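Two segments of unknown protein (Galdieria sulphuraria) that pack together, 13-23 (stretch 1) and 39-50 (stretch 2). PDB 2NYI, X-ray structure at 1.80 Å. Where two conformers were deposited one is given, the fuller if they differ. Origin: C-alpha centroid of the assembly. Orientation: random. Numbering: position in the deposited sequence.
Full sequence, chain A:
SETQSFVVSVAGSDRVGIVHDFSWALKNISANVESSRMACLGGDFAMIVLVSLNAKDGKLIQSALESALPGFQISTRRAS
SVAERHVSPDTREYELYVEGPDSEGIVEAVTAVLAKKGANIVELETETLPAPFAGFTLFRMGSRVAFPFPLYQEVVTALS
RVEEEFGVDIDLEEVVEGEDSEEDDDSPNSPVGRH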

ATOM      1  N   SER A  13      -5.601   5.353 -12.094  1.00 19.64           N
ATOM      2  CA  SER A  13      -6.172   6.511 -11.403  1.00 20.25           C
ATOM      3  C   SER A  13      -7.290   6.062 -10.487  1.00 19.43           C
ATOM      4  O   SER A  13      -8.128   5.223 -10.859  1.00 20.89           O
ATOM      5  N   ASP A  14      -7.307   6.620  -9.285  1.00 19.17           N
ATOM      6  CA  ASP A  14      -8.294   6.254  -8.273  1.00 18.01           C
ATOM      7  C   ASP A  14      -9.715   6.685  -8.646  1.00 19.52           C
ATOM      8  O   ASP A  14      -9.952   7.764  -9.242  1.00 19.41           O
ATOM      9  N   ARG A  15     -10.658   5.831  -8.269  1.00 19.57           N
ATOM     10  CA  ARG A  15     -12.086   6.135  -8.399  1.00 20.04           C
ATOM     11  C   ARG A  15     -12.829   5.172  -7.481  1.00 20.03           C
ATOM     12  O   ARG A  15     -12.280   4.157  -7.060  1.00 19.32           O
ATOM     13  N   VAL A  16     -14.088   5.488  -7.172  1.00 19.95           N
ATOM     14  CA  VAL A  16     -14.896   4.592  -6.368  1.00 19.26           C
ATOM     15  C   VAL A  16     -15.113   3.302  -7.168  1.00 19.55           C
ATOM     16  O   VAL A  16     -15.297   3.348  -8.395  1.00 20.38           O
ATOM     17  N   GLY A  17     -15.045   2.165  -6.485  1.00 18.71           N
ATOM     18  CA  GLY A  17     -15.462   0.901  -7.086  1.00 18.90           C
ATOM     19  C   GLY A  17     -14.379   0.052  -7.707  1.00 18.92           C
ATOM     20  O   GLY A  17     -14.684  -0.961  -8.324  1.00 20.24           O
ATOM     21  N   ILE A  18     -13.121   0.465  -7.592  1.00 17.99           N
ATOM     22  CA  ILE A  18     -12.018  -0.342  -8.183  1.00 18.10           C
ATOM     23  C   ILE A  18     -11.902  -1.709  -7.504  1.00 18.16           C
ATOM     24  O   ILE A  18     -11.943  -2.759  -8.179  1.00 17.05           O
ATOM     25  N   VAL A  19     -11.790  -1.700  -6.172  1.00 17.37           N
ATOM     26  CA  VAL A  19     -11.678  -2.949  -5.435  1.00 17.47           C
ATOM     27  C   VAL A  19     -12.923  -3.795  -5.714  1.00 17.87           C
ATOM     28  O   VAL A  19     -12.827  -5.028  -5.866  1.00 16.24           O
ATOM     29  N   HIS A  20     -14.099  -3.155  -5.755  1.00 15.85           N
ATOM     30  CA  HIS A  20     -15.293  -3.939  -6.062  1.00 16.60           C
ATOM     31  C   HIS A  20     -15.242  -4.609  -7.441  1.00 19.10           C
ATOM     32  O   HIS A  20     -15.562  -5.805  -7.569  1.00 18.65           O
ATOM     33  N   ASP A  21     -14.865  -3.842  -8.458  1.00 19.28           N
ATOM     34  CA  ASP A  21     -14.813  -4.359  -9.839  1.00 20.11           C
ATOM     35  C   ASP A  21     -13.835  -5.512  -9.935  1.00 19.60           C
ATOM     36  O   ASP A  21     -14.121  -6.532 -10.569  1.00 19.51           O
ATOM     37  N   PHE A  22     -12.681  -5.336  -9.285  1.00 17.87           N
ATOM     38  CA  PHE A  22     -11.632  -6.365  -9.184  1.00 18.00           C
ATOM     39  C   PHE A  22     -12.180  -7.661  -8.557  1.00 18.90           C
ATOM     40  O   PHE A  22     -12.022  -8.768  -9.108  1.00 17.85           O
ATOM     41  N   SER A  23     -12.844  -7.498  -7.413  1.00 19.05           N
ATOM     42  CA  SER A  23     -13.362  -8.615  -6.611  1.00 19.74           C
ATOM     43  C   SER A  23     -14.495  -9.323  -7.338  1.00 19.52           C
ATOM     44  O   SER A  23     -14.587 -10.560  -7.320  1.00 19.56           O
ATOM     45  N   ALA A  39      -3.091   0.521  -1.641  1.00 28.77           N
ATOM     46  CA  ALA A  39      -2.671   1.861  -1.266  1.00 29.98           C
ATOM     47  C   ALA A  39      -3.232   2.854  -2.265  1.00 26.58           C
ATOM     48  O   ALA A  39      -3.278   2.597  -3.468  1.00 24.49           O
ATOM     49  N   CYS A  40      -3.812   3.932  -1.740  0.60 26.29           N
ATOM     50  CA  CYS A  40      -4.323   5.039  -2.544  0.60 22.90           C
ATOM     51  C   CYS A  40      -3.703   6.324  -2.009  0.60 19.46           C
ATOM     52  O   CYS A  40      -3.607   6.519  -0.799  0.60 18.59           O
ATOM     53  N   LEU A  41      -3.269   7.186  -2.919  1.00 19.08           N
ATOM     54  CA  LEU A  41      -2.684   8.476  -2.562  1.00 17.17           C
ATOM     55  C   LEU A  41      -2.674   9.409  -3.764  1.00 16.37           C
ATOM     56  O   LEU A  41      -2.379   8.977  -4.881  1.00 15.16           O
ATOM     57  N   GLY A  42      -2.988  10.686  -3.524  1.00 16.07           N
ATOM     58  CA  GLY A  42      -2.839  11.728  -4.546  1.00 17.27           C
ATOM     59  C   GLY A  42      -3.586  11.503  -5.857  1.00 17.84           C
ATOM     60  O   GLY A  42      -3.191  12.038  -6.899  1.00 18.74           O
ATOM     61  N   GLY A  43      -4.671  10.731  -5.810  1.00 18.35           N
ATOM     62  CA  GLY A  43      -5.454  10.410  -7.012  1.00 19.24           C
ATOM     63  C   GLY A  43      -5.053   9.129  -7.738  1.00 18.10           C
ATOM     64  O   GLY A  43      -5.642   8.783  -8.773  1.00 19.46           O
ATOM     65  N   ASP A  44      -4.042   8.426  -7.219  1.00 17.33           N
ATOM     66  CA  ASP A  44      -3.620   7.146  -7.777  1.00 16.46           C
ATOM     67  C   ASP A  44      -4.040   5.990  -6.853  1.00 16.93           C
ATOM     68  O   ASP A  44      -4.194   6.145  -5.626  1.00 16.14           O
ATOM     69  N   PHE A  45      -4.165   4.826  -7.474  1.00 16.32           N
ATOM     70  CA  PHE A  45      -4.553   3.571  -6.842  1.00 17.45           C
ATOM     71  C   PHE A  45      -3.479   2.518  -7.168  1.00 17.46           C
ATOM     72  O   PHE A  45      -3.040   2.401  -8.307  1.00 16.54           O
ATOM     73  N   ALA A  46      -3.080   1.735  -6.167  1.00 16.44           N
ATOM     74  CA  ALA A  46      -2.201   0.577  -6.422  1.00 16.57           C
ATOM     75  C   ALA A  46      -2.650  -0.558  -5.487  1.00 15.83           C
ATOM     76  O   ALA A  46      -3.018  -0.308  -4.308  1.00 15.93           O
HETATM   77  N   MSE A  47      -2.616  -1.791  -5.997  1.00 16.83           N
HETATM   78  CA  MSE A  47      -2.951  -2.965  -5.173  1.00 16.98           C
HETATM   79  C   MSE A  47      -2.206  -4.189  -5.653  1.00 18.05           C
HETATM   80  O   MSE A  47      -2.051  -4.398  -6.855  1.00 19.57           O
ATOM     81  N   ILE A  48      -1.748  -4.985  -4.704  1.00 17.58           N
ATOM     82  CA  ILE A  48      -1.116  -6.270  -4.989  1.00 17.02           C
ATOM     83  C   ILE A  48      -1.981  -7.326  -4.293  1.00 16.72           C
ATOM     84  O   ILE A  48      -2.415  -7.139  -3.153  1.00 16.70           O
ATOM     85  N   VAL A  49      -2.270  -8.398  -5.029  1.00 16.76           N
ATOM     86  CA  VAL A  49      -3.144  -9.456  -4.532  1.00 17.59           C
ATOM     87  C   VAL A  49      -2.521 -10.828  -4.831  1.00 18.02           C
ATOM     88  O   VAL A  49      -1.999 -11.042  -5.928  1.00 18.38           O
ATOM     89  N   LEU A  50      -2.582 -11.725  -3.838  1.00 18.69           N
ATOM     90  CA  LEU A  50      -2.295 -13.155  -4.040  1.00 18.58           C
ATOM     91  C   LEU A  50      -3.640 -13.822  -4.311  1.00 18.77           C
ATOM     92  O   LEU A  50      -4.586 -13.734  -3.500  1.00 18.38           O
TER

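The contact between these two stretches is a small helix-on-strand packing, apolar along most of its length and closed at one end by a single backbone hydrogen bond and a bridging water. It illustrates a general principle of alpha/beta architecture: a strand offers every second side chain to the helix, and the helix answers with the residues of one side. Here the axes of helix 18-23 and strand 44-50 approach to 11.0 Å with 36° between their directions, and the two stretches together bury 490 Å².

On the strand, Phe45, Met47 and Val49 point toward the helix, all with chi1 in the t well, whereas the alternating Ala46 and Ile48 make no contact with it. On the helix, Ile18 (m, t) and Phe22 (t) point toward the strand, one turn apart; the CA-to-CB bond of Val19 (t) points sideways, yet its CG2 methyl touches both Phe45 and Met47. His20 and Asp21 lie out of reach.

Phe45 is the residue most covered by the other stretch, with 81 Å² of its surface. Ile18 CG2 sits over one face of its ring, 3.7 Å from the ring centroid and 16° off the normal, a CH-pi contact whose closest atom pair is Ile18 CG2 to Phe45 CZ at 3.5 Å. Val19 CG2 instead meets the ring at its edge, 3.8 Å from Phe45 CE1, and the same methyl lies 4.3 Å from Met47 SE, so it links two successive inward residues of the strand. The selenomethionine at Met47 (t, t, p) ends in a methyl that repeats the motif with the roles exchanged: Met47 CE stands over one face of the Phe22 ring, 3.7 Å from its centroid and 11° off the normal. Beyond it, Phe22 CZ reaches Val49 CG2 at 3.4 Å, continuing the apolar row along the strand.

Polar chemistry gathers where the loop before the helix passes the hairpin. Ser13 and Asp44 form an antiparallel bridge of the non-hydrogen-bonded kind, with diverging side chains. Next to it, Asp14 N donates to Gly43 O at 2.8 Å and 169°, a nearly straight bond. A water donates to Gly43 O at 2.8 Å and to Asp14 O at 2.8 Å, bridging the carbonyls of the two backbones, so that Gly43 O accepts from both Asp14 N and the water. Gly43 lies within the type I' turn from Leu41 to Asp44, and its backbone angles by themselves call for glycine.

The side chain of Asp14 (t) points toward the strand, where Asp14 OD1 lies 3.3 Å from Cys40 SG and near the edge of the Phe45 ring. Arg15 (p) turns away and serves its own stretch: Arg15 NH2 makes a salt bridge with Asp21 OD2 at 2.9 Å, and Arg15 NH1 donates to Val16 O at 3.0 Å. The charged pair thus stays outside the contact, leaving the helix-strand interface to methyls and rings.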

ATOM      1  CB  SER A  13      -6.704   7.545 -12.401  1.00 22.58           C
ATOM      2  OG  SER A  13      -5.671   7.911 -13.296  1.00 29.07           O
ATOM      3  CB  ASP A  14      -7.905   6.829  -6.913  1.00 19.18           C
ATOM      4  CG  ASP A  14      -8.701   6.218  -5.770  1.00 25.53           C
ATOM      5  OD1 ASP A  14      -9.022   5.008  -5.840  1.00 26.46           O
ATOM      6  OD2 ASP A  14      -9.003   6.940  -4.801  1.00 33.45           O
ATOM      7  CB  ARG A  15     -12.548   5.973  -9.849  1.00 20.69           C
ATOM      8  CG  ARG A  15     -12.378   4.560 -10.409  1.00 24.92           C
ATOM      9  CD  ARG A  15     -13.347   4.248 -11.516  1.00 30.90           C
ATOM     10  NE  ARG A  15     -13.063   2.958 -12.154  1.00 23.42           N
ATOM     11  CZ  ARG A  15     -13.540   1.778 -11.766  1.00 22.09           C
ATOM     12  NH1 ARG A  15     -14.349   1.675 -10.722  1.00 19.38           N
ATOM     13  NH2 ARG A  15     -13.197   0.683 -12.451  1.00 24.65           N
ATOM     14  CB  VAL A  16     -16.241   5.257  -5.970  1.00 20.75           C
ATOM     15  CG1 VAL A  16     -17.212   4.233  -5.397  1.00 17.56           C
ATOM     16  CG2 VAL A  16     -15.990   6.373  -4.948  1.00 22.09           C
ATOM     17  CB  ILE A  18     -10.648   0.388  -8.143  1.00 19.50           C
ATOM     18  CG1 ILE A  18     -10.723   1.688  -8.924  1.00 17.81           C
ATOM     19  CG2 ILE A  18      -9.492  -0.544  -8.748  1.00 17.77           C
ATOM     20  CD1 ILE A  18      -9.519   2.622  -8.654  1.00 17.45           C
ATOM     21  CB  VAL A  19     -11.475  -2.770  -3.930  1.00 18.40           C
ATOM     22  CG1 VAL A  19     -11.304  -4.149  -3.275  1.00 19.98           C
ATOM     23  CG2 VAL A  19     -10.206  -1.885  -3.635  1.00 17.09           C
ATOM     24  CB  HIS A  20     -16.582  -3.145  -5.892  1.00 14.90           C
ATOM     25  CG  HIS A  20     -17.794  -3.957  -6.230  1.00 17.81           C
ATOM     26  ND1 HIS A  20     -18.565  -3.702  -7.338  1.00 24.92           N
ATOM     27  CD2 HIS A  20     -18.284  -5.095  -5.681  1.00 21.50           C
ATOM     28  CE1 HIS A  20     -19.525  -4.611  -7.423  1.00 26.05           C
ATOM     29  NE2 HIS A  20     -19.376  -5.468  -6.430  1.00 22.16           N
ATOM     30  CB  ASP A  21     -14.451  -3.244 -10.827  1.00 17.64           C
ATOM     31  CG  ASP A  21     -15.578  -2.236 -11.016  1.00 24.97           C
ATOM     32  OD1 ASP A  21     -16.726  -2.503 -10.598  1.00 21.32           O
ATOM     33  OD2 ASP A  21     -15.308  -1.163 -11.581  1.00 24.08           O
ATOM     34  CB  PHE A  22     -10.474  -5.799  -8.332  1.00 16.83           C
ATOM     35  CG  PHE A  22      -9.324  -6.746  -8.153  1.00 21.06           C
ATOM     36  CD1 PHE A  22      -8.210  -6.670  -8.979  1.00 20.04           C
ATOM     37  CD2 PHE A  22      -9.347  -7.704  -7.139  1.00 21.15           C
ATOM     38  CE1 PHE A  22      -7.127  -7.551  -8.791  1.00 19.47           C
ATOM     39  CE2 PHE A  22      -8.276  -8.585  -6.957  1.00 21.03           C
ATOM     40  CZ  PHE A  22      -7.174  -8.505  -7.796  1.00 21.17           C
ATOM     41  CB  SER A  23     -13.872  -8.076  -5.270  1.00 20.40           C
ATOM     42  OG  SER A  23     -12.785  -7.510  -4.557  1.00 31.80           O
ATOM     43  CB  ALA A  39      -1.180   1.945  -1.246  1.00 28.95           C
ATOM     44  CB  CYS A  40      -5.848   5.156  -2.451  0.60 24.71           C
ATOM     45  SG  CYS A  40      -6.820   4.100  -3.548  0.60 25.65           S
ATOM     46  CB  LEU A  41      -1.251   8.279  -2.042  1.00 16.82           C
ATOM     47  CG  LEU A  41      -0.498   9.536  -1.543  1.00 19.47           C
ATOM     48  CD1 LEU A  41      -1.068  10.007  -0.208  1.00 20.46           C
ATOM     49  CD2 LEU A  41       1.004   9.303  -1.412  1.00 18.58           C
ATOM     50  CB  ASP A  44      -2.079   7.084  -7.967  1.00 14.75           C
ATOM     51  CG  ASP A  44      -1.603   7.671  -9.294  1.00 22.83           C
ATOM     52  OD1 ASP A  44      -2.425   8.152 -10.121  1.00 21.55           O
ATOM     53  OD2 ASP A  44      -0.369   7.650  -9.510  1.00 20.93           O
ATOM     54  CB  PHE A  45      -5.949   3.126  -7.371  1.00 17.99           C
ATOM     55  CG  PHE A  45      -6.333   1.721  -6.971  1.00 19.55           C
ATOM     56  CD1 PHE A  45      -7.267   1.509  -5.956  1.00 24.70           C
ATOM     57  CD2 PHE A  45      -5.772   0.617  -7.613  1.00 19.52           C
ATOM     58  CE1 PHE A  45      -7.622   0.196  -5.577  1.00 25.15           C
ATOM     59  CE2 PHE A  45      -6.112  -0.698  -7.238  1.00 23.04           C
ATOM     60  CZ  PHE A  45      -7.041  -0.896  -6.217  1.00 18.56           C
ATOM     61  CB  ALA A  46      -0.718   0.949  -6.188  1.00 18.82           C
HETATM   62  CB  MSE A  47      -4.473  -3.233  -5.226  1.00 15.02           C
HETATM   63  CG  MSE A  47      -4.907  -4.436  -4.382  1.00 20.84           C
HETATM   64 SE   MSE A  47      -6.846  -4.450  -4.131  1.00 20.43          SE
HETATM   65  CE  MSE A  47      -7.272  -4.833  -5.752  1.00 17.34           C
ATOM     66  CB  ILE A  48       0.325  -6.335  -4.485  1.00 17.47           C
ATOM     67  CG1 ILE A  48       1.138  -5.166  -5.078  1.00 19.67           C
ATOM     68  CG2 ILE A  48       0.977  -7.687  -4.920  1.00 15.32           C
ATOM     69  CD1 ILE A  48       2.497  -4.972  -4.411  1.00 27.90           C
ATOM     70  CB  VAL A  49      -4.527  -9.373  -5.213  1.00 16.71           C
ATOM     71  CG1 VAL A  49      -5.507 -10.373  -4.593  1.00 20.26           C
ATOM     72  CG2 VAL A  49      -5.109  -7.929  -5.126  1.00 19.28           C
ATOM     73  CB  LEU A  50      -1.577 -13.791  -2.834  1.00 19.83           C
ATOM     74  CG  LEU A  50      -0.143 -13.256  -2.595  1.00 23.17           C
ATOM     75  CD1 LEU A  50       0.432 -13.708  -1.263  1.00 22.53           C
ATOM     76  CD2 LEU A  50       0.763 -13.721  -3.726  1.00 37.96           C
TER
HETATM   77  O   HOH W   1      -8.159   9.924  -9.367  1.00 29.59           O